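Local coordinates for protein SUMO-1 cysteine protease S273R (African swine fever virus pig/Kenya/KEN-50/1950, PDB 6LJ9) that probably matures the viral polyprotein precursors pp220 and pp62 into core-shell proteins as a cysteine endopeptidase and dampens host innate immune signalling, at residues R99-Y104 with E137-E142; I183-S188 with A219-R224. All coordinates share one frame; numbering follows the deposited sequence.

Interaction 1 (R99-Y104 with E137-E142); sequences RWAIKY and ELQYVE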
loop_
_atom_site.group_PDB
_atom_site.type_symbol
_atom_site.label_atom_id
_atom_site.label_comp_id
_atom_site.label_asym_id
_atom_site.label_seq_id
_atom_site.Cartn_x
_atom_site.Cartn_y
_atom_site.Cartn_z
ATOM N N ARG B 99 14.984 -2.605 1.635
ATOM C CA ARG B 99 14.219 -2.591 2.879
ATOM C C ARG B 99 12.888 -1.868 2.710
ATOM O O ARG B 99 11.885 -2.258 3.320
ATOM C CB ARG B 99 15.037 -1.943 3.996
ATOM C CG ARG B 99 16.086 -2.859 4.609
ATOM C CD ARG B 99 17.022 -2.098 5.535
ATOM N NE ARG B 99 17.866 -3.005 6.308
ATOM C CZ ARG B 99 18.971 -3.580 5.842
ATOM N NH1 ARG B 99 19.370 -3.346 4.600
ATOM N NH2 ARG B 99 19.674 -4.394 6.618
ATOM N N TRP B 100 12.858 -0.811 1.894
ATOM C CA TRP B 100 11.606 -0.103 1.655
ATOM C C TRP B 100 10.612 -0.967 0.892
ATOM O O TRP B 100 9.396 -0.801 1.051
ATOM C CB TRP B 100 11.872 1.197 0.897
ATOM C CG TRP B 100 12.600 2.226 1.704
ATOM C CD1 TRP B 100 12.925 2.154 3.028
ATOM C CD2 TRP B 100 13.095 3.487 1.238
ATOM N NE1 TRP B 100 13.592 3.290 3.414
ATOM C CE2 TRP B 100 13.710 4.125 2.334
ATOM C CE3 TRP B 100 13.080 4.137 0.000
ATOM C CZ2 TRP B 100 14.302 5.381 2.229
ATOM C CZ3 TRP B 100 13.669 5.384 -0.102
ATOM C CH2 TRP B 100 14.272 5.993 1.006
ATOM N N ALA B 101 11.104 -1.892 0.064
ATOM C CA ALA B 101 10.220 -2.799 -0.658
ATOM C C ALA B 101 9.500 -3.765 0.274
ATOM O O ALA B 101 8.472 -4.328 -0.114
ATOM C CB ALA B 101 11.010 -3.574 -1.711
ATOM N N ILE B 102 10.019 -3.971 1.486
ATOM C CA ILE B 102 9.311 -4.777 2.475
ATOM C C ILE B 102 8.064 -4.044 2.954
ATOM O O ILE B 102 6.965 -4.610 2.998
ATOM C CB ILE B 102 10.240 -5.121 3.653
ATOM C CG1 ILE B 102 11.579 -5.660 3.151
ATOM C CG2 ILE B 102 9.575 -6.123 4.583
ATOM C CD1 ILE B 102 12.606 -5.853 4.246
ATOM N N LYS B 103 8.219 -2.770 3.320
ATOM C CA LYS B 103 7.112 -1.997 3.872
ATOM C C LYS B 103 6.133 -1.568 2.785
ATOM O O LYS B 103 4.916 -1.709 2.945
ATOM C CB LYS B 103 7.663 -0.784 4.625
ATOM C CG LYS B 103 6.645 0.292 4.952
ATOM C CD LYS B 103 7.300 1.421 5.731
ATOM C CE LYS B 103 6.428 2.663 5.754
ATOM N NZ LYS B 103 5.090 2.397 6.347
ATOM N N TYR B 104 6.647 -1.045 1.675
ATOM C CA TYR B 104 5.824 -0.658 0.532
ATOM C C TYR B 104 5.763 -1.848 -0.419
ATOM O O TYR B 104 6.651 -2.041 -1.252
ATOM C CB TYR B 104 6.393 0.586 -0.140
ATOM C CG TYR B 104 6.491 1.779 0.786
ATOM C CD1 TYR B 104 5.390 2.592 1.018
ATOM C CD2 TYR B 104 7.682 2.089 1.433
ATOM C CE1 TYR B 104 5.471 3.681 1.865
ATOM C CE2 TYR B 104 7.772 3.178 2.281
ATOM C CZ TYR B 104 6.664 3.970 2.494
ATOM O OH TYR B 104 6.749 5.055 3.337
ATOM N N GLU B 137 8.046 -9.312 -13.101
ATOM C CA GLU B 137 9.463 -8.991 -13.056
ATOM C C GLU B 137 10.036 -9.357 -11.694
ATOM O O GLU B 137 9.400 -9.128 -10.660
ATOM C CB GLU B 137 9.705 -7.503 -13.337
ATOM C CG GLU B 137 9.587 -7.112 -14.801
ATOM C CD GLU B 137 10.822 -7.472 -15.607
ATOM O OE1 GLU B 137 10.806 -7.279 -16.842
ATOM O OE2 GLU B 137 11.812 -7.942 -15.009
ATOM N N LEU B 138 11.238 -9.928 -11.701
ATOM C CA LEU B 138 11.911 -10.306 -10.467
ATOM C C LEU B 138 12.503 -9.079 -9.786
ATOM O O LEU B 138 13.268 -8.324 -10.395
ATOM C CB LEU B 138 13.013 -11.327 -10.746
ATOM C CG LEU B 138 12.626 -12.802 -10.852
ATOM C CD1 LEU B 138 13.810 -13.613 -11.348
ATOM C CD2 LEU B 138 12.153 -13.325 -9.506
ATOM N N GLN B 139 12.139 -8.881 -8.524
ATOM C CA GLN B 139 12.785 -7.927 -7.639
ATOM C C GLN B 139 13.294 -8.673 -6.414
ATOM O O GLN B 139 12.925 -9.823 -6.161
ATOM C CB GLN B 139 11.830 -6.800 -7.228
ATOM C CG GLN B 139 10.704 -7.233 -6.311
ATOM C CD GLN B 139 9.761 -6.093 -5.991
ATOM O OE1 GLN B 139 8.602 -6.100 -6.402
ATOM N NE2 GLN B 139 10.256 -5.102 -5.258
ATOM N N TYR B 140 14.152 -8.012 -5.646
ATOM C CA TYR B 140 14.820 -8.649 -4.517
ATOM C C TYR B 140 14.440 -7.916 -3.237
ATOM O O TYR B 140 14.965 -6.838 -2.940
ATOM C CB TYR B 140 16.327 -8.693 -4.743
ATOM C CG TYR B 140 16.691 -9.652 -5.853
ATOM C CD1 TYR B 140 16.728 -9.233 -7.176
ATOM C CD2 TYR B 140 16.959 -10.986 -5.581
ATOM C CE1 TYR B 140 17.044 -10.111 -8.195
ATOM C CE2 TYR B 140 17.277 -11.873 -6.592
ATOM C CZ TYR B 140 17.317 -11.431 -7.898
ATOM O OH TYR B 140 17.633 -12.312 -8.907
ATOM N N VAL B 141 13.514 -8.516 -2.493
ATOM C CA VAL B 141 13.043 -8.011 -1.211
ATOM C C VAL B 141 13.669 -8.867 -0.121
ATOM O O VAL B 141 13.603 -10.102 -0.182
ATOM C CB VAL B 141 11.507 -8.039 -1.134
ATOM C CG1 VAL B 141 11.032 -7.537 0.212
ATOM C CG2 VAL B 141 10.909 -7.211 -2.262
ATOM N N GLU B 142 14.267 -8.213 0.873
ATOM C CA GLU B 142 15.150 -8.865 1.852
ATOM C C GLU B 142 16.275 -9.497 1.035
ATOM O O GLU B 142 16.895 -8.798 0.218
ATOM C CB GLU B 142 14.362 -9.820 2.745
ATOM C CG GLU B 142 13.045 -9.259 3.260
ATOM C CD GLU B 142 12.441 -10.103 4.366
ATOM O OE1 GLU B 142 13.211 -10.729 5.124
ATOM O OE2 GLU B 142 11.197 -10.141 4.477
#
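Ile102, in the last turn of helix 90-103, meets Val141 and Glu142 where the short strand 139-141 passes the helix. That strand pairs antiparallel with strand 144-146, so a two-stranded hairpin is set against the C-terminal turn of the helix, away from the annotated active site. Helix segment and strand run at 83° to each other, which confines contact to a few side chains. The CB of Ile102 does not aim at the strand; the approach is made by the branch beyond it. CG1, set anti to the carbonyl carbon (chi1 -49°), comes 3.5 Å from Val141 CG1. The chain then runs on extended, and its tip, CD1, reaches Glu142 CG at 3.6 Å. Those two side chains meet at about a right angle; the glutamate is exposed and poorly ordered, so the position of the glutamate side chain is less certain. Beside Ile102, the CB of Ala101 points toward the strand and meets the other branch of the valine, Val141 CG2, at 3.7 Å. The two valine methyls are thus divided between successive helix residues. Gln139 NE2 lies 3.9 Å from Ala101 CB, but its hydrogen bonds go to Asn109 OD1 and Phe107 O. No hydrogen bond joins the two segments, and only 200 Å² is buried between them: cohesion here is apolar, while the amide nitrogen of the buried glutamine finds its polar partners around strand 107-109.

Interaction 2 (I183-S188 with A219-R224); sequences IEYFNS and AVTNIR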
loop_
_atom_site.group_PDB
_atom_site.type_symbol
_atom_site.label_atom_id
_atom_site.label_comp_id
_atom_site.label_asym_id
_atom_site.label_seq_id
_atom_site.Cartn_x
_atom_site.Cartn_y
_atom_site.Cartn_z
ATOM N N ILE B 183 6.701 9.550 -15.284
ATOM C CA ILE B 183 8.084 9.096 -15.215
ATOM C C ILE B 183 8.920 10.301 -14.811
ATOM O O ILE B 183 8.975 11.298 -15.541
ATOM C CB ILE B 183 8.552 8.505 -16.553
ATOM C CG1 ILE B 183 7.618 7.371 -16.981
ATOM C CG2 ILE B 183 9.981 8.006 -16.445
ATOM C CD1 ILE B 183 7.723 7.016 -18.445
ATOM N N GLU B 184 9.556 10.221 -13.646
ATOM C CA GLU B 184 10.151 11.383 -13.004
ATOM C C GLU B 184 11.661 11.223 -12.889
ATOM O O GLU B 184 12.158 10.148 -12.540
ATOM C CB GLU B 184 9.537 11.603 -11.619
ATOM C CG GLU B 184 8.016 11.601 -11.626
ATOM C CD GLU B 184 7.426 11.481 -10.236
ATOM O OE1 GLU B 184 8.174 11.658 -9.253
ATOM O OE2 GLU B 184 6.212 11.204 -10.126
ATOM N N TYR B 185 12.378 12.304 -13.188
ATOM C CA TYR B 185 13.824 12.388 -13.018
ATOM C C TYR B 185 14.121 13.566 -12.103
ATOM O O TYR B 185 13.823 14.714 -12.451
ATOM C CB TYR B 185 14.532 12.551 -14.366
ATOM C CG TYR B 185 16.016 12.843 -14.267
ATOM C CD1 TYR B 185 16.484 14.149 -14.176
ATOM C CD2 TYR B 185 16.949 11.815 -14.272
ATOM C CE1 TYR B 185 17.834 14.423 -14.088
ATOM C CE2 TYR B 185 18.306 12.080 -14.185
ATOM C CZ TYR B 185 18.741 13.387 -14.092
ATOM O OH TYR B 185 20.086 13.669 -14.004
ATOM N N PHE B 186 14.701 13.286 -10.940
ATOM C CA PHE B 186 15.007 14.312 -9.951
ATOM C C PHE B 186 16.516 14.479 -9.841
ATOM O O PHE B 186 17.232 13.517 -9.544
ATOM C CB PHE B 186 14.406 13.962 -8.590
ATOM C CG PHE B 186 14.815 14.900 -7.493
ATOM C CD1 PHE B 186 14.358 16.209 -7.476
ATOM C CD2 PHE B 186 15.657 14.478 -6.478
ATOM C CE1 PHE B 186 14.735 17.077 -6.469
ATOM C CE2 PHE B 186 16.036 15.340 -5.467
ATOM C CZ PHE B 186 15.575 16.642 -5.462
ATOM N N ASN B 187 16.992 15.699 -10.084
ATOM C CA ASN B 187 18.392 16.070 -9.900
ATOM C C ASN B 187 18.429 17.205 -8.885
ATOM O O ASN B 187 17.923 18.299 -9.155
ATOM C CB ASN B 187 19.035 16.488 -11.224
ATOM C CG ASN B 187 20.550 16.623 -11.130
ATOM O OD1 ASN B 187 21.092 17.027 -10.101
ATOM N ND2 ASN B 187 21.238 16.281 -12.214
ATOM N N SER B 188 19.027 16.945 -7.721
ATOM C CA SER B 188 19.075 17.955 -6.670
ATOM C C SER B 188 19.891 19.175 -7.074
ATOM O O SER B 188 19.724 20.244 -6.478
ATOM C CB SER B 188 19.649 17.353 -5.387
ATOM O OG SER B 188 20.970 16.886 -5.590
ATOM N N ALA B 219 11.024 16.116 -15.925
ATOM C CA ALA B 219 12.360 16.392 -15.407
ATOM C C ALA B 219 12.207 17.350 -14.229
ATOM O O ALA B 219 11.972 18.547 -14.415
ATOM C CB ALA B 219 13.256 16.974 -16.494
ATOM N N VAL B 220 12.331 16.817 -13.016
ATOM C CA VAL B 220 12.242 17.626 -11.806
ATOM C C VAL B 220 13.599 18.267 -11.554
ATOM O O VAL B 220 14.343 17.848 -10.660
ATOM C CB VAL B 220 11.784 16.786 -10.599
ATOM C CG1 VAL B 220 11.454 17.685 -9.415
ATOM C CG2 VAL B 220 10.585 15.928 -10.975
ATOM N N THR B 221 13.939 19.277 -12.357
ATOM C CA THR B 221 15.228 19.954 -12.270
ATOM C C THR B 221 15.055 21.469 -12.284
ATOM O O THR B 221 15.926 22.193 -12.771
ATOM C CB THR B 221 16.156 19.521 -13.407
ATOM O OG1 THR B 221 15.562 19.862 -14.666
ATOM C CG2 THR B 221 16.402 18.019 -13.360
ATOM N N ASN B 222 13.936 21.963 -11.752
ATOM C CA ASN B 222 13.662 23.395 -11.801
ATOM C C ASN B 222 14.425 24.153 -10.721
ATOM O O ASN B 222 14.894 25.272 -10.958
ATOM C CB ASN B 222 12.158 23.645 -11.670
ATOM C CG ASN B 222 11.784 25.099 -11.891
ATOM O OD1 ASN B 222 11.833 25.599 -13.014
ATOM N ND2 ASN B 222 11.396 25.780 -10.820
ATOM N N ILE B 223 14.567 23.559 -9.540
ATOM C CA ILE B 223 15.224 24.193 -8.402
ATOM C C ILE B 223 16.568 23.520 -8.166
ATOM O O ILE B 223 16.686 22.292 -8.257
ATOM C CB ILE B 223 14.347 24.120 -7.136
ATOM C CG1 ILE B 223 13.094 24.978 -7.300
ATOM C CG2 ILE B 223 15.126 24.559 -5.904
ATOM C CD1 ILE B 223 12.267 25.068 -6.043
ATOM N N ARG B 224 17.584 24.331 -7.871
ATOM C CA ARG B 224 18.871 23.834 -7.387
ATOM C C ARG B 224 18.768 23.713 -5.871
ATOM O O ARG B 224 19.028 24.661 -5.128
ATOM C CB ARG B 224 20.006 24.756 -7.813
ATOM C CG ARG B 224 21.364 24.374 -7.241
ATOM C CD ARG B 224 22.470 25.254 -7.795
ATOM N NE ARG B 224 23.718 25.086 -7.057
ATOM C CZ ARG B 224 24.597 24.115 -7.285
ATOM N NH1 ARG B 224 24.366 23.215 -8.230
ATOM N NH2 ARG B 224 25.707 24.042 -6.562
HETATM O O HOH W 1 15.956 19.688 -9.036
#
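The parallel strand pair of a beta-alpha-beta unit, strand 181-186, helix 195-208 and strand 215-220, ends here beside the active site of the Ulp1-type protease, at the inferred catalytic residue Asn187. Tyr185 pairs with Ala219 and Phe186 with Val220, at CA-CA separations of 4.9 and 4.7 Å. Val220 N donates to Tyr185 O over 2.6 Å, with an N-H...O angle of 138°. The return bond, Asn187 N to Val220 O, is straighter at 162° but weak, stretched to 3.5 Å. Val220 centres an inverse gamma turn, and beyond it the strands part. A water lies there between Asn187 O and Ile223 O, but its bonding is doubtful because the contact to Asn187 O is too short. On the sheet face that carries Phe186 and Val220, Val220 CG1 lies 3.8 Å from Phe186 CD1, the side chains crossing at a slant. Tyr185 and Ala219 point to the other face, and Thr221 CG2 meets the edge of the Tyr185 ring in its plane, 3.9 Å from CE1, and also touches Asn187 CB at 3.7 Å. Asn187 OD1 accepts from Ala189 N and bonds His168 NE2, consistent with a residue that orients the histidine. Ser188 OG bonds Gln226, a predicted substrate-binding residue. Helix 195-208 packs on Tyr185, while Phe186 stacks on Tyr239 of helix 232-244 and, like Val220, meets Phe252 of helix 249-254; strand 169-175 flanks strand 181-186 across from 215-220.

How the interactions relate
Following the chain from the N terminus, helix 90-103 comes first, and interaction 1 closes when strand 139-141 returns to its end, after 32 intervening residues that include strand 107-109 and helix 129-134. The chain then builds strands 152-158 and 169-175 before interaction 2 opens at 183-188; it closes at 219-224 after 30 residues containing helix 195-208. The two loops are therefore in series, neither nested nor crossed. The centres of interactions 1 and 2 lie about 25 Å apart, and the nearest atoms of interactions 1 and 2 about 11 Å apart, without touching. Interaction 1 ties a helix to a two-stranded antiparallel sheet away from the annotated sites, whereas interaction 2 joins the last two strands of the five-stranded mixed sheet.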